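Local atomic coordinates of 231aa long hypothetical protein-L-isoaspartate O-methyltransferase (Sulfolobus tokodaii, PDB entry 1VBF), a protein that probably methylates L-isoaspartyl residues of damaged proteins with S-adenosyl-L-methionine, a step in protein repair or degradation. Residues K22-P30 with Y107-Y115. Sequence-based numbering, arbitrary orientation.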
# COMPACT_ATOMS: atom_id res chain seq x y z
N LYS B 22 22.90 -8.70 -40.12
CA LYS B 22 23.43 -10.03 -40.41
C LYS B 22 23.09 -11.22 -39.47
O LYS B 22 22.70 -12.28 -39.94
CB LYS B 22 24.95 -9.90 -40.56
CG LYS B 22 25.68 -11.21 -40.70
CD LYS B 22 27.17 -10.99 -40.61
CE LYS B 22 27.92 -12.30 -40.43
NZ LYS B 22 29.39 -12.06 -40.35
N VAL B 23 23.24 -11.06 -38.15
CA VAL B 23 22.97 -12.14 -37.20
C VAL B 23 21.49 -12.52 -37.09
O VAL B 23 20.64 -11.69 -36.79
CB VAL B 23 23.54 -11.80 -35.78
CG1 VAL B 23 23.23 -12.92 -34.79
CG2 VAL B 23 25.06 -11.58 -35.85
N ASP B 24 21.20 -13.78 -37.34
CA ASP B 24 19.82 -14.24 -37.30
C ASP B 24 19.42 -14.62 -35.88
O ASP B 24 19.73 -15.71 -35.41
CB ASP B 24 19.64 -15.43 -38.25
CG ASP B 24 18.21 -15.95 -38.29
OD1 ASP B 24 17.34 -15.30 -37.68
OD2 ASP B 24 17.97 -17.01 -38.91
N ARG B 25 18.71 -13.72 -35.21
CA ARG B 25 18.29 -13.93 -33.83
C ARG B 25 17.39 -15.17 -33.59
O ARG B 25 17.29 -15.67 -32.48
CB ARG B 25 17.61 -12.65 -33.31
CG ARG B 25 17.17 -12.70 -31.85
CD ARG B 25 16.94 -11.29 -31.31
NE ARG B 25 16.44 -11.29 -29.93
CZ ARG B 25 15.18 -11.08 -29.57
NH1 ARG B 25 14.25 -10.84 -30.49
NH2 ARG B 25 14.82 -11.12 -28.29
N SER B 26 16.74 -15.68 -34.62
CA SER B 26 15.91 -16.85 -34.39
C SER B 26 16.80 -18.07 -34.13
O SER B 26 16.35 -19.10 -33.60
CB SER B 26 15.00 -17.10 -35.59
OG SER B 26 15.77 -17.22 -36.76
N LEU B 27 18.08 -17.94 -34.50
CA LEU B 27 19.05 -19.00 -34.31
C LEU B 27 19.48 -19.16 -32.85
O LEU B 27 20.14 -20.13 -32.48
CB LEU B 27 20.28 -18.77 -35.19
CG LEU B 27 20.42 -19.53 -36.53
CD1 LEU B 27 19.05 -19.91 -37.14
CD2 LEU B 27 21.22 -18.65 -37.49
N PHE B 28 19.12 -18.20 -31.99
CA PHE B 28 19.50 -18.34 -30.61
C PHE B 28 18.28 -18.51 -29.76
O PHE B 28 18.39 -18.70 -28.55
CB PHE B 28 20.26 -17.12 -30.14
CG PHE B 28 21.47 -16.82 -30.95
CD1 PHE B 28 21.35 -16.28 -32.22
CD2 PHE B 28 22.74 -17.00 -30.41
CE1 PHE B 28 22.49 -15.92 -32.95
CE2 PHE B 28 23.88 -16.65 -31.13
CZ PHE B 28 23.75 -16.10 -32.41
N LEU B 29 17.10 -18.45 -30.38
CA LEU B 29 15.84 -18.61 -29.67
C LEU B 29 15.27 -20.02 -29.81
O LEU B 29 15.39 -20.63 -30.87
CB LEU B 29 14.82 -17.59 -30.19
CG LEU B 29 15.09 -16.12 -29.85
CD1 LEU B 29 14.17 -15.24 -30.67
CD2 LEU B 29 14.89 -15.86 -28.35
N PRO B 30 14.64 -20.55 -28.74
CA PRO B 30 14.04 -21.89 -28.75
C PRO B 30 12.91 -21.94 -29.78
O PRO B 30 12.57 -20.92 -30.38
CB PRO B 30 13.48 -22.05 -27.33
CG PRO B 30 14.18 -21.02 -26.53
CD PRO B 30 14.35 -19.86 -27.48
N TYR B 107 23.03 -24.33 -22.71
CA TYR B 107 22.20 -23.98 -23.85
C TYR B 107 22.95 -23.15 -24.88
O TYR B 107 22.78 -23.35 -26.08
CB TYR B 107 20.95 -23.25 -23.37
CG TYR B 107 20.05 -22.71 -24.48
CD1 TYR B 107 19.12 -23.52 -25.14
CD2 TYR B 107 20.16 -21.38 -24.88
CE1 TYR B 107 18.31 -23.00 -26.17
CE2 TYR B 107 19.38 -20.87 -25.89
CZ TYR B 107 18.46 -21.66 -26.54
OH TYR B 107 17.72 -21.07 -27.52
N ALA B 108 23.79 -22.23 -24.43
CA ALA B 108 24.51 -21.37 -25.37
C ALA B 108 25.84 -21.87 -25.89
O ALA B 108 26.32 -21.37 -26.91
CB ALA B 108 24.70 -19.98 -24.77
N SER B 109 26.45 -22.81 -25.18
CA SER B 109 27.76 -23.40 -25.54
C SER B 109 27.89 -23.75 -27.03
O SER B 109 28.89 -23.46 -27.69
CB SER B 109 27.98 -24.67 -24.71
OG SER B 109 27.00 -25.64 -25.04
N LYS B 110 26.83 -24.38 -27.52
CA LYS B 110 26.72 -24.83 -28.90
C LYS B 110 26.37 -23.72 -29.92
O LYS B 110 26.84 -23.74 -31.05
CB LYS B 110 25.66 -25.93 -28.90
CG LYS B 110 24.60 -25.67 -27.80
CD LYS B 110 23.82 -26.90 -27.34
CE LYS B 110 24.64 -27.77 -26.41
NZ LYS B 110 23.86 -28.92 -25.89
N LEU B 111 25.57 -22.75 -29.51
CA LEU B 111 25.12 -21.67 -30.39
C LEU B 111 26.13 -20.63 -30.85
O LEU B 111 25.83 -19.84 -31.74
CB LEU B 111 23.94 -20.95 -29.75
CG LEU B 111 22.73 -21.81 -29.38
CD1 LEU B 111 21.84 -21.06 -28.37
CD2 LEU B 111 21.97 -22.18 -30.64
N LEU B 112 27.32 -20.60 -30.25
CA LEU B 112 28.32 -19.60 -30.64
C LEU B 112 29.57 -20.17 -31.32
O LEU B 112 30.60 -19.48 -31.44
CB LEU B 112 28.71 -18.78 -29.42
CG LEU B 112 27.64 -17.83 -28.92
CD1 LEU B 112 28.06 -17.14 -27.62
CD2 LEU B 112 27.40 -16.80 -30.01
N SER B 113 29.48 -21.41 -31.77
CA SER B 113 30.59 -22.11 -32.41
C SER B 113 31.20 -21.32 -33.57
O SER B 113 32.42 -21.22 -33.70
CB SER B 113 30.12 -23.47 -32.90
OG SER B 113 29.03 -23.32 -33.79
N TYR B 114 30.35 -20.76 -34.41
CA TYR B 114 30.80 -19.97 -35.55
C TYR B 114 31.78 -18.86 -35.17
O TYR B 114 32.37 -18.22 -36.04
CB TYR B 114 29.58 -19.35 -36.23
CG TYR B 114 29.89 -18.20 -37.16
CD1 TYR B 114 30.49 -18.42 -38.41
CD2 TYR B 114 29.57 -16.88 -36.81
CE1 TYR B 114 30.75 -17.35 -39.29
CE2 TYR B 114 29.83 -15.81 -37.67
CZ TYR B 114 30.41 -16.05 -38.91
OH TYR B 114 30.65 -14.99 -39.76
N TYR B 115 31.94 -18.60 -33.89
CA TYR B 115 32.83 -17.51 -33.50
C TYR B 115 34.12 -18.02 -32.90
O TYR B 115 34.14 -19.04 -32.22
CB TYR B 115 32.10 -16.57 -32.52
CG TYR B 115 30.94 -15.81 -33.14
CD1 TYR B 115 31.15 -14.61 -33.83
CD2 TYR B 115 29.64 -16.33 -33.11
CE1 TYR B 115 30.10 -13.95 -34.48
CE2 TYR B 115 28.58 -15.69 -33.76
CZ TYR B 115 28.82 -14.49 -34.45
OH TYR B 115 27.81 -13.85 -35.14
O HOH W 1 23.53 -20.17 -32.85
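Tyr107 and Phe28 make the polar link at one end of this contact. The hydroxyl OH of Tyr107 donates to the backbone O of Phe28 over 2.7 Å. It comes from above the carbonyl plane, 54° out of it, so the bond does not lie on a lone pair. Tyr107 CG stands anti to the backbone N (chi1 174°), which sends the ring off helix 102-109 toward the loop. The Pro30 and Tyr107 side chains cross at about a right angle, with Pro30 CD 3.6 Å from Tyr107 OH. Asn32 of a second subunit packs on both Pro30 and Tyr107. A phenylalanine in place of Tyr107 would probably leave the Phe28 carbonyl without its hydroxyl donor and take away the atom nearest Pro30.

A second polar link joins Lys22 and Tyr114. The extended chain of Lys22 brings NZ to the edge of the Tyr114 ring, where Lys22 NZ donates to Tyr114 OH at 3.2 Å. The stronger partner of NZ is Glu90, in a salt bridge. Tyr115 OH also bonds to Glu90. The Val23 methyl CG2 packs against this hydroxyl oxygen, 3.6 Å from Tyr115 OH.

The apolar part centres on Phe28. Leu112 CD2 meets the ring at its edge, 3.7 Å from Phe28 CE2. Leu111 slides past in the opposite direction, its CB 4.2 Å from Phe28 CD2. Ala86 of helix 83-91 and Ile81 add to the surroundings of the ring.

A water sits over one face of the Phe28 ring. The water oxygen donates to Leu111 O at 2.6 Å and, weakly, to Leu27 O.

The contact joins the end of helix 14-22 and the loop after it to the end of helix 102-109 and the turns that lead to strand 118-122 of the Rossmann-like methyltransferase fold. Its chemistry is mixed: hydroxyl bonds lie toward both ends, apolar side chains between them, and Glu90 probably balances the lysine charge.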